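Local coordinates for signal recognition 54 kDa protein (Pyrococcus furiosus, PDB 3DM5) that belongs to the SRP54 family, the signal recognition particle proteins that pair a helical bundle and a P-loop GTPase-type domain with a signal-peptide-binding domain, at residues N12-I17 / H74-V79; L50-E55 / E81-F86; K376-S381 / S405-K410. All coordinates share one frame; numbering follows the deposited sequence.

Contact 1: residues N12-I17 / H74-V79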
loop_
_atom_site.group_PDB
_atom_site.type_symbol
_atom_site.label_atom_id
_atom_site.label_comp_id
_atom_site.label_asym_id
_atom_site.label_seq_id
_atom_site.Cartn_x
_atom_site.Cartn_y
_atom_site.Cartn_z
ATOM N N ASN A 12 2.788 -15.941 6.836
ATOM C CA ASN A 12 3.534 -15.165 7.821
ATOM C C ASN A 12 3.140 -15.480 9.251
ATOM O O ASN A 12 3.959 -15.404 10.167
ATOM C CB ASN A 12 3.413 -13.668 7.548
ATOM C CG ASN A 12 4.251 -13.231 6.365
ATOM O OD1 ASN A 12 5.140 -13.959 5.909
ATOM N ND2 ASN A 12 3.968 -12.043 5.852
ATOM N N THR A 13 1.882 -15.843 9.446
ATOM C CA THR A 13 1.428 -16.207 10.771
ATOM C C THR A 13 2.087 -17.523 11.143
ATOM O O THR A 13 2.379 -17.755 12.304
ATOM C CB THR A 13 -0.098 -16.341 10.829
ATOM O OG1 THR A 13 -0.494 -17.587 10.236
ATOM C CG2 THR A 13 -0.753 -15.179 10.093
ATOM N N LEU A 14 2.334 -18.372 10.149
ATOM C CA LEU A 14 2.969 -19.666 10.390
ATOM C C LEU A 14 4.468 -19.502 10.627
ATOM O O LEU A 14 5.037 -20.189 11.478
ATOM C CB LEU A 14 2.689 -20.660 9.249
ATOM C CG LEU A 14 1.250 -21.177 9.160
ATOM C CD1 LEU A 14 1.177 -22.367 8.252
ATOM C CD2 LEU A 14 0.714 -21.534 10.542
ATOM N N LYS A 15 5.097 -18.595 9.879
ATOM C CA LYS A 15 6.497 -18.233 10.113
ATOM C C LYS A 15 6.666 -17.675 11.516
ATOM O O LYS A 15 7.606 -18.017 12.221
ATOM C CB LYS A 15 6.984 -17.197 9.101
ATOM C CG LYS A 15 7.217 -17.748 7.687
ATOM C CD LYS A 15 7.234 -16.610 6.671
ATOM C CE LYS A 15 6.999 -17.086 5.235
ATOM N NZ LYS A 15 8.242 -17.077 4.403
ATOM N N LYS A 16 5.743 -16.817 11.924
ATOM C CA LYS A 16 5.824 -16.226 13.242
ATOM C C LYS A 16 5.885 -17.331 14.265
ATOM O O LYS A 16 6.702 -17.295 15.182
ATOM C CB LYS A 16 4.625 -15.321 13.514
ATOM C CG LYS A 16 4.772 -13.901 12.981
ATOM C CD LYS A 16 3.739 -12.972 13.617
ATOM C CE LYS A 16 3.954 -11.527 13.189
ATOM N NZ LYS A 16 3.012 -10.599 13.887
ATOM N N ILE A 17 5.016 -18.320 14.100
ATOM C CA ILE A 17 4.976 -19.454 15.014
ATOM C C ILE A 17 6.306 -20.208 15.018
ATOM O O ILE A 17 6.829 -20.549 16.072
ATOM C CB ILE A 17 3.817 -20.407 14.675
ATOM C CG1 ILE A 17 2.495 -19.693 14.915
ATOM C CG2 ILE A 17 3.902 -21.672 15.507
ATOM C CD1 ILE A 17 1.440 -20.566 15.489
ATOM N N HIS A 74 2.817 -28.649 15.982
ATOM C CA HIS A 74 1.482 -29.195 15.973
ATOM C C HIS A 74 0.496 -28.084 15.665
ATOM O O HIS A 74 -0.549 -28.328 15.060
ATOM C CB HIS A 74 1.160 -29.898 17.286
ATOM C CG HIS A 74 -0.198 -30.521 17.318
ATOM N ND1 HIS A 74 -1.209 -30.049 18.119
ATOM C CD2 HIS A 74 -0.713 -31.573 16.635
ATOM C CE1 HIS A 74 -2.295 -30.784 17.933
ATOM N NE2 HIS A 74 -2.016 -31.714 17.038
ATOM N N ILE A 75 0.837 -26.861 16.071
ATOM C CA ILE A 75 0.037 -25.701 15.701
ATOM C C ILE A 75 0.067 -25.534 14.181
ATOM O O ILE A 75 -0.967 -25.358 13.543
ATOM C CB ILE A 75 0.566 -24.401 16.319
ATOM C CG1 ILE A 75 0.545 -24.471 17.847
ATOM C CG2 ILE A 75 -0.281 -23.240 15.838
ATOM C CD1 ILE A 75 -0.814 -24.250 18.441
ATOM N N ILE A 76 1.262 -25.582 13.606
ATOM C CA ILE A 76 1.410 -25.451 12.176
ATOM C C ILE A 76 0.479 -26.467 11.542
ATOM O O ILE A 76 -0.196 -26.163 10.569
ATOM C CB ILE A 76 2.838 -25.772 11.735
ATOM C CG1 ILE A 76 3.864 -24.994 12.564
ATOM C CG2 ILE A 76 3.017 -25.494 10.262
ATOM C CD1 ILE A 76 4.119 -23.648 12.075
ATOM N N LYS A 77 0.443 -27.676 12.107
ATOM C CA LYS A 77 -0.403 -28.760 11.597
ATOM C C LYS A 77 -1.895 -28.457 11.716
ATOM O O LYS A 77 -2.649 -28.650 10.770
ATOM C CB LYS A 77 -0.091 -30.071 12.320
ATOM C CG LYS A 77 -0.555 -31.327 11.584
ATOM C CD LYS A 77 -1.914 -31.808 12.057
ATOM C CE LYS A 77 -2.249 -33.154 11.432
ATOM N NZ LYS A 77 -3.587 -33.682 11.835
ATOM N N ILE A 78 -2.314 -28.001 12.889
ATOM C CA ILE A 78 -3.703 -27.617 13.117
ATOM C C ILE A 78 -4.209 -26.582 12.092
ATOM O O ILE A 78 -5.249 -26.770 11.465
ATOM C CB ILE A 78 -3.886 -27.048 14.532
ATOM C CG1 ILE A 78 -3.531 -28.118 15.576
ATOM C CG2 ILE A 78 -5.304 -26.554 14.704
ATOM C CD1 ILE A 78 -3.566 -27.627 17.020
ATOM N N VAL A 79 -3.466 -25.492 11.930
ATOM C CA VAL A 79 -3.789 -24.480 10.937
ATOM C C VAL A 79 -3.911 -25.070 9.524
ATOM O O VAL A 79 -4.859 -24.771 8.815
ATOM C CB VAL A 79 -2.739 -23.336 10.945
ATOM C CG1 VAL A 79 -2.910 -22.387 9.759
ATOM C CG2 VAL A 79 -2.824 -22.566 12.213
#
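L14 and I17 turn inward onto I75, I76 and V79, while on the same helix K16 NZ is gripped by a salt bridge to E30 OE2 and, more weakly, by a long ion pair with D34. The side chains that meet are all aliphatic. L14 has its CG anti to the carbonyl carbon (chi1 -71°), and beyond it the two methyls part. CD2 meets V79 tip to tip, 3.8 Å from V79 CG1, whereas CD1 lies 4.1 Å from I76 CG2. I76 reaches back with its other branch: I76 CD1 comes 3.6 Å from the carbonyl oxygen L14 O and 4.0 Å from I17 CG2, the two isoleucines sliding past each other in opposite directions. I17 also lies beside I75, though its exact placement there is doubtful. The segment axes approach to 10.1 Å and run nearly antiparallel, at 163°. I17 also touches L31, I75 touches I28 and A60, and V79 touches I56, bringing in helices 25-41 and 46-62; K311 of the second subunit packs on I76. Antiparallel helices 5-19 and 71-86 closing on a shared aliphatic core are what one expects of the helical bundle domain of SRP54-type proteins.

Contact 2: residues L50-E55 / E81-F86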
loop_
_atom_site.group_PDB
_atom_site.type_symbol
_atom_site.label_atom_id
_atom_site.label_comp_id
_atom_site.label_asym_id
_atom_site.label_seq_id
_atom_site.Cartn_x
_atom_site.Cartn_y
_atom_site.Cartn_z
ATOM N N LEU A 50 -15.166 -16.575 12.006
ATOM C CA LEU A 50 -15.306 -16.806 13.437
ATOM C C LEU A 50 -15.262 -18.286 13.755
ATOM O O LEU A 50 -14.545 -18.721 14.653
ATOM C CB LEU A 50 -16.622 -16.236 13.945
ATOM C CG LEU A 50 -16.499 -14.925 14.692
ATOM C CD1 LEU A 50 -17.844 -14.579 15.263
ATOM C CD2 LEU A 50 -15.458 -15.092 15.791
ATOM N N GLN A 51 -16.049 -19.050 13.011
ATOM C CA GLN A 51 -16.219 -20.464 13.276
ATOM C C GLN A 51 -14.897 -21.194 13.082
ATOM O O GLN A 51 -14.496 -22.025 13.897
ATOM C CB GLN A 51 -17.326 -21.004 12.371
ATOM C CG GLN A 51 -17.214 -22.460 11.951
ATOM C CD GLN A 51 -18.045 -22.747 10.697
ATOM O OE1 GLN A 51 -19.266 -22.545 10.686
ATOM N NE2 GLN A 51 -17.382 -23.205 9.633
ATOM N N LEU A 52 -14.206 -20.856 12.009
ATOM C CA LEU A 52 -12.916 -21.454 11.738
ATOM C C LEU A 52 -11.861 -21.080 12.775
ATOM O O LEU A 52 -11.102 -21.931 13.226
ATOM C CB LEU A 52 -12.427 -21.043 10.354
ATOM C CG LEU A 52 -11.023 -21.514 9.986
ATOM C CD1 LEU A 52 -11.056 -23.002 9.737
ATOM C CD2 LEU A 52 -10.484 -20.746 8.766
ATOM N N THR A 53 -11.783 -19.807 13.140
ATOM C CA THR A 53 -10.713 -19.405 14.048
ATOM C C THR A 53 -11.001 -19.778 15.505
ATOM O O THR A 53 -10.093 -19.798 16.334
ATOM C CB THR A 53 -10.315 -17.918 13.890
ATOM O OG1 THR A 53 -11.422 -17.056 14.221
ATOM C CG2 THR A 53 -9.831 -17.663 12.458
ATOM N N ARG A 54 -12.258 -20.105 15.799
ATOM C CA ARG A 54 -12.619 -20.593 17.123
ATOM C C ARG A 54 -12.233 -22.054 17.248
ATOM O O ARG A 54 -11.864 -22.517 18.325
ATOM C CB ARG A 54 -14.109 -20.411 17.404
ATOM C CG ARG A 54 -14.489 -18.995 17.827
ATOM C CD ARG A 54 -15.981 -18.888 18.115
ATOM N NE ARG A 54 -16.427 -17.499 18.186
ATOM C CZ ARG A 54 -16.365 -16.747 19.280
ATOM N NH1 ARG A 54 -15.869 -17.248 20.404
ATOM N NH2 ARG A 54 -16.796 -15.492 19.256
ATOM N N GLU A 55 -12.314 -22.778 16.141
ATOM C CA GLU A 55 -11.882 -24.170 16.116
ATOM C C GLU A 55 -10.358 -24.252 16.203
ATOM O O GLU A 55 -9.799 -25.096 16.913
ATOM C CB GLU A 55 -12.381 -24.862 14.846
ATOM C CG GLU A 55 -11.778 -26.235 14.605
ATOM C CD GLU A 55 -12.223 -27.278 15.628
ATOM O OE1 GLU A 55 -11.741 -28.433 15.545
ATOM O OE2 GLU A 55 -13.051 -26.948 16.509
ATOM N N GLU A 81 -4.576 -28.011 8.547
ATOM C CA GLU A 81 -5.644 -28.997 8.469
ATOM C C GLU A 81 -7.016 -28.335 8.512
ATOM O O GLU A 81 -7.930 -28.706 7.769
ATOM C CB GLU A 81 -5.474 -30.019 9.596
ATOM C CG GLU A 81 -6.701 -30.851 9.922
ATOM C CD GLU A 81 -6.449 -31.808 11.078
ATOM O OE1 GLU A 81 -7.381 -32.574 11.425
ATOM O OE2 GLU A 81 -5.320 -31.788 11.635
ATOM N N GLU A 82 -7.149 -27.341 9.377
ATOM C CA GLU A 82 -8.369 -26.556 9.442
ATOM C C GLU A 82 -8.651 -25.790 8.136
ATOM O O GLU A 82 -9.780 -25.824 7.625
ATOM C CB GLU A 82 -8.340 -25.621 10.651
ATOM C CG GLU A 82 -8.549 -26.355 11.950
ATOM C CD GLU A 82 -9.758 -27.280 11.899
ATOM O OE1 GLU A 82 -10.822 -26.866 11.376
ATOM O OE2 GLU A 82 -9.638 -28.425 12.386
ATOM N N LEU A 83 -7.629 -25.117 7.604
ATOM C CA LEU A 83 -7.749 -24.381 6.357
ATOM C C LEU A 83 -8.100 -25.311 5.204
ATOM O O LEU A 83 -8.893 -24.960 4.345
ATOM C CB LEU A 83 -6.460 -23.596 6.034
ATOM C CG LEU A 83 -6.339 -22.194 6.649
ATOM C CD1 LEU A 83 -5.039 -21.499 6.242
ATOM C CD2 LEU A 83 -7.539 -21.337 6.263
ATOM N N THR A 84 -7.517 -26.505 5.184
ATOM C CA THR A 84 -7.837 -27.460 4.126
ATOM C C THR A 84 -9.303 -27.883 4.126
ATOM O O THR A 84 -9.900 -27.993 3.054
ATOM C CB THR A 84 -6.915 -28.701 4.112
ATOM O OG1 THR A 84 -5.572 -28.291 3.857
ATOM C CG2 THR A 84 -7.330 -29.656 2.974
ATOM N N LYS A 85 -9.880 -28.109 5.307
ATOM C CA LYS A 85 -11.301 -28.498 5.393
ATOM C C LYS A 85 -12.184 -27.322 5.014
ATOM O O LYS A 85 -13.282 -27.494 4.488
ATOM C CB LYS A 85 -11.686 -28.993 6.790
ATOM C CG LYS A 85 -11.018 -30.298 7.197
ATOM C CD LYS A 85 -11.239 -30.606 8.668
ATOM C CE LYS A 85 -10.338 -31.753 9.123
ATOM N NZ LYS A 85 -10.388 -32.007 10.601
ATOM N N PHE A 86 -11.667 -26.125 5.268
ATOM C CA PHE A 86 -12.380 -24.878 5.067
ATOM C C PHE A 86 -12.558 -24.637 3.572
ATOM O O PHE A 86 -13.459 -23.913 3.156
ATOM C CB PHE A 86 -11.578 -23.769 5.730
ATOM C CG PHE A 86 -12.276 -22.441 5.815
ATOM C CD1 PHE A 86 -13.396 -22.282 6.596
ATOM C CD2 PHE A 86 -11.749 -21.326 5.176
ATOM C CE1 PHE A 86 -14.002 -21.058 6.705
ATOM C CE2 PHE A 86 -12.351 -20.106 5.281
ATOM C CZ PHE A 86 -13.477 -19.969 6.044
#
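E82, L83 and F86 meet L52 and E55 of helix 46-62. The run begins with E81: OE1 takes K85 NZ at 3.2 Å on its anti side and OE2 pairs with K77, both on its own helix, and OE2 also forms a salt bridge to R59 NH2 across on helix 46-62. E82 comes next. Its CB packs 3.9 Å from L52 CD1, and the chain, bent at chi2 (-49°), brings the carboxylate against E55, with E82 OE1 3.4 Å from E55 CG. The two acid groups, their planes 66° apart, put E55 OE1 3.8 Å from E82 OE2; a salt bridge from R59 to E82 OE2 probably offsets the repulsion. L83 adds one methyl, CD2, 3.9 Å from L52 CD2. K85 leaves NZ 6.2 Å from E55 OE1; the opposite charges may ease the crowding of the acids, though the atoms do not touch. At F86, L52 CD2 stands over the centre of the ring, 3.7 Å from the centroid and only 7° off the normal, a clean CH-pi contact, while L52 CB is 4.0 Å from F86 CE1, beyond the rim. Around this antiparallel pair, L52 also touches L39 of helix 25-41, F86 rests on V44 in the loop between helices 25-41 and 46-62, and L83 and T84 pack on V290 of helix 286-293, placing helix 71-86 between its bundle neighbours and that later helix.

Contact 3: residues K376-S381 / S405-K410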
loop_
_atom_site.group_PDB
_atom_site.type_symbol
_atom_site.label_atom_id
_atom_site.label_comp_id
_atom_site.label_asym_id
_atom_site.label_seq_id
_atom_site.Cartn_x
_atom_site.Cartn_y
_atom_site.Cartn_z
ATOM N N LYS A 376 32.340 -12.331 21.336
ATOM C CA LYS A 376 31.426 -11.286 20.907
ATOM C C LYS A 376 31.307 -10.246 22.010
ATOM O O LYS A 376 31.477 -9.058 21.768
ATOM C CB LYS A 376 30.052 -11.864 20.581
ATOM C CG LYS A 376 29.027 -10.806 20.225
ATOM C CD LYS A 376 27.674 -11.419 19.907
ATOM C CE LYS A 376 26.651 -10.344 19.545
ATOM N NZ LYS A 376 26.402 -9.383 20.661
ATOM N N VAL A 377 31.022 -10.705 23.224
ATOM C CA VAL A 377 30.881 -9.813 24.372
ATOM C C VAL A 377 32.064 -8.842 24.507
ATOM O O VAL A 377 31.891 -7.676 24.860
ATOM C CB VAL A 377 30.697 -10.607 25.677
ATOM C CG1 VAL A 377 30.652 -9.674 26.863
ATOM C CG2 VAL A 377 29.431 -11.426 25.609
ATOM N N ILE A 378 33.265 -9.329 24.214
ATOM C CA ILE A 378 34.457 -8.507 24.328
ATOM C C ILE A 378 34.486 -7.431 23.246
ATOM O O ILE A 378 34.737 -6.260 23.530
ATOM C CB ILE A 378 35.754 -9.358 24.268
ATOM C CG1 ILE A 378 35.870 -10.261 25.500
ATOM C CG2 ILE A 378 36.994 -8.467 24.158
ATOM C CD1 ILE A 378 37.168 -11.029 25.571
ATOM N N MET A 379 34.220 -7.830 22.007
ATOM C CA MET A 379 34.228 -6.899 20.886
ATOM C C MET A 379 33.136 -5.829 21.006
ATOM O O MET A 379 33.302 -4.718 20.527
ATOM C CB MET A 379 34.115 -7.658 19.560
ATOM C CG MET A 379 35.403 -8.350 19.157
ATOM S SD MET A 379 35.323 -9.278 17.610
ATOM C CE MET A 379 34.086 -10.504 18.031
ATOM N N ASP A 380 32.026 -6.168 21.653
ATOM C CA ASP A 380 30.955 -5.214 21.902
ATOM C C ASP A 380 31.394 -4.155 22.901
ATOM O O ASP A 380 30.644 -3.227 23.220
ATOM C CB ASP A 380 29.722 -5.921 22.455
ATOM C CG ASP A 380 29.048 -6.816 21.430
ATOM O OD1 ASP A 380 29.463 -6.798 20.252
ATOM O OD2 ASP A 380 28.098 -7.536 21.811
ATOM N N SER A 381 32.603 -4.314 23.418
ATOM C CA SER A 381 33.144 -3.339 24.341
ATOM C C SER A 381 34.293 -2.591 23.680
ATOM O O SER A 381 34.921 -1.713 24.280
ATOM C CB SER A 381 33.606 -4.003 25.628
ATOM O OG SER A 381 34.157 -3.026 26.490
ATOM N N SER A 405 33.746 -5.046 29.119
ATOM C CA SER A 405 33.078 -6.277 28.697
ATOM C C SER A 405 32.786 -7.194 29.866
ATOM O O SER A 405 32.134 -8.220 29.699
ATOM C CB SER A 405 33.930 -7.026 27.674
ATOM O OG SER A 405 35.253 -7.131 28.144
ATOM N N GLY A 406 33.273 -6.825 31.045
ATOM C CA GLY A 406 33.095 -7.636 32.238
ATOM C C GLY A 406 33.854 -8.949 32.162
ATOM O O GLY A 406 33.410 -9.972 32.680
ATOM N N THR A 407 34.999 -8.920 31.492
ATOM C CA THR A 407 35.843 -10.096 31.362
ATOM C C THR A 407 37.223 -9.731 31.888
ATOM O O THR A 407 37.377 -8.704 32.548
ATOM C CB THR A 407 35.941 -10.575 29.894
ATOM O OG1 THR A 407 36.709 -9.640 29.125
ATOM C CG2 THR A 407 34.555 -10.714 29.274
ATOM N N SER A 408 38.221 -10.561 31.598
ATOM C CA SER A 408 39.577 -10.320 32.086
ATOM C C SER A 408 40.474 -9.798 30.980
ATOM O O SER A 408 40.152 -9.925 29.806
ATOM C CB SER A 408 40.181 -11.615 32.621
ATOM O OG SER A 408 40.711 -12.388 31.554
ATOM N N THR A 409 41.613 -9.228 31.357
ATOM C CA THR A 409 42.599 -8.819 30.369
ATOM C C THR A 409 43.167 -10.061 29.697
ATOM O O THR A 409 43.710 -9.998 28.593
ATOM C CB THR A 409 43.745 -7.992 30.988
ATOM O OG1 THR A 409 44.488 -8.807 31.900
ATOM C CG2 THR A 409 43.197 -6.784 31.729
ATOM N N LYS A 410 43.036 -11.202 30.366
ATOM C CA LYS A 410 43.501 -12.451 29.783
ATOM C C LYS A 410 42.634 -12.783 28.578
ATOM O O LYS A 410 43.137 -12.927 27.465
ATOM C CB LYS A 410 43.455 -13.582 30.806
#
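This is a partly buried contact between the last turn of helix 369-379 (V377, I378), with S381 just beyond it, and the end of helix 395-405 and the turn that follows, at S405 and T407, all in the signal peptide binding domain. S405 sits closest to the other backbone, its CA 5.1 Å from that of I378. Its CB lies 3.5 Å from the carbonyl oxygen V377 O and 3.7 Å from S381 CB, so the small side chain fits against the final helical turn and the residue after it. In the reverse sense V377 CG1 comes to 3.5 Å from S405 O. The hydroxyls of S405 and T407 work on their own side: S405 OG, between backbone N and carbonyl carbon (chi1 49°), accepts from T407 OG1 at 3.1 Å; its main partner is I401 O, with A402 O close by as a second acceptor. S381 OG shares I401 O, and S381 O takes R400 NH2, which ties the end of helix 369-379 to helix 395-405. T407 turns its OG1 onto the flank of I378, 3.8 Å from I378 CG1, with the two side chains crossing at about a right angle. I378 goes on to meet I401, V412 and L415, and so packs on two further helices. K376 NZ bridges to the syn lone pair of D380 OD2 at 2.8 Å. G406, with positive phi (67°), ends helix 395-405 in a Schellman motif, and S408 N-caps the next helix, its OG accepting weakly from K410 N. A Schellman end followed within two residues by an N-cap makes a tight helix-turn-helix connection, consistent with the helix-turn-helix character of signal peptide binding domains.

How the contacts relate
Contacts 1 and 2 both use helix 71-86, on successive turns with centres 13 Å apart, and pack it against helices 5-19 and 46-62 respectively; both are buried. Their chemistry diverges: in contact 1 the side chains are all aliphatic, whereas contact 2 combines an aromatic face with two neighbouring acids and nearby basic partners. Contact 3 belongs to another domain, its centre 39 Å from contact 1 and 51 Å from contact 2. It is only partly buried and joins a helix end to a turn instead of two helix flanks; its polar groups bond within each side or to the neighbouring helix, while the two segments meet by van der Waals contact. Contacts 1 and 3 both touch the second subunit, while contact 2 lies beside the third.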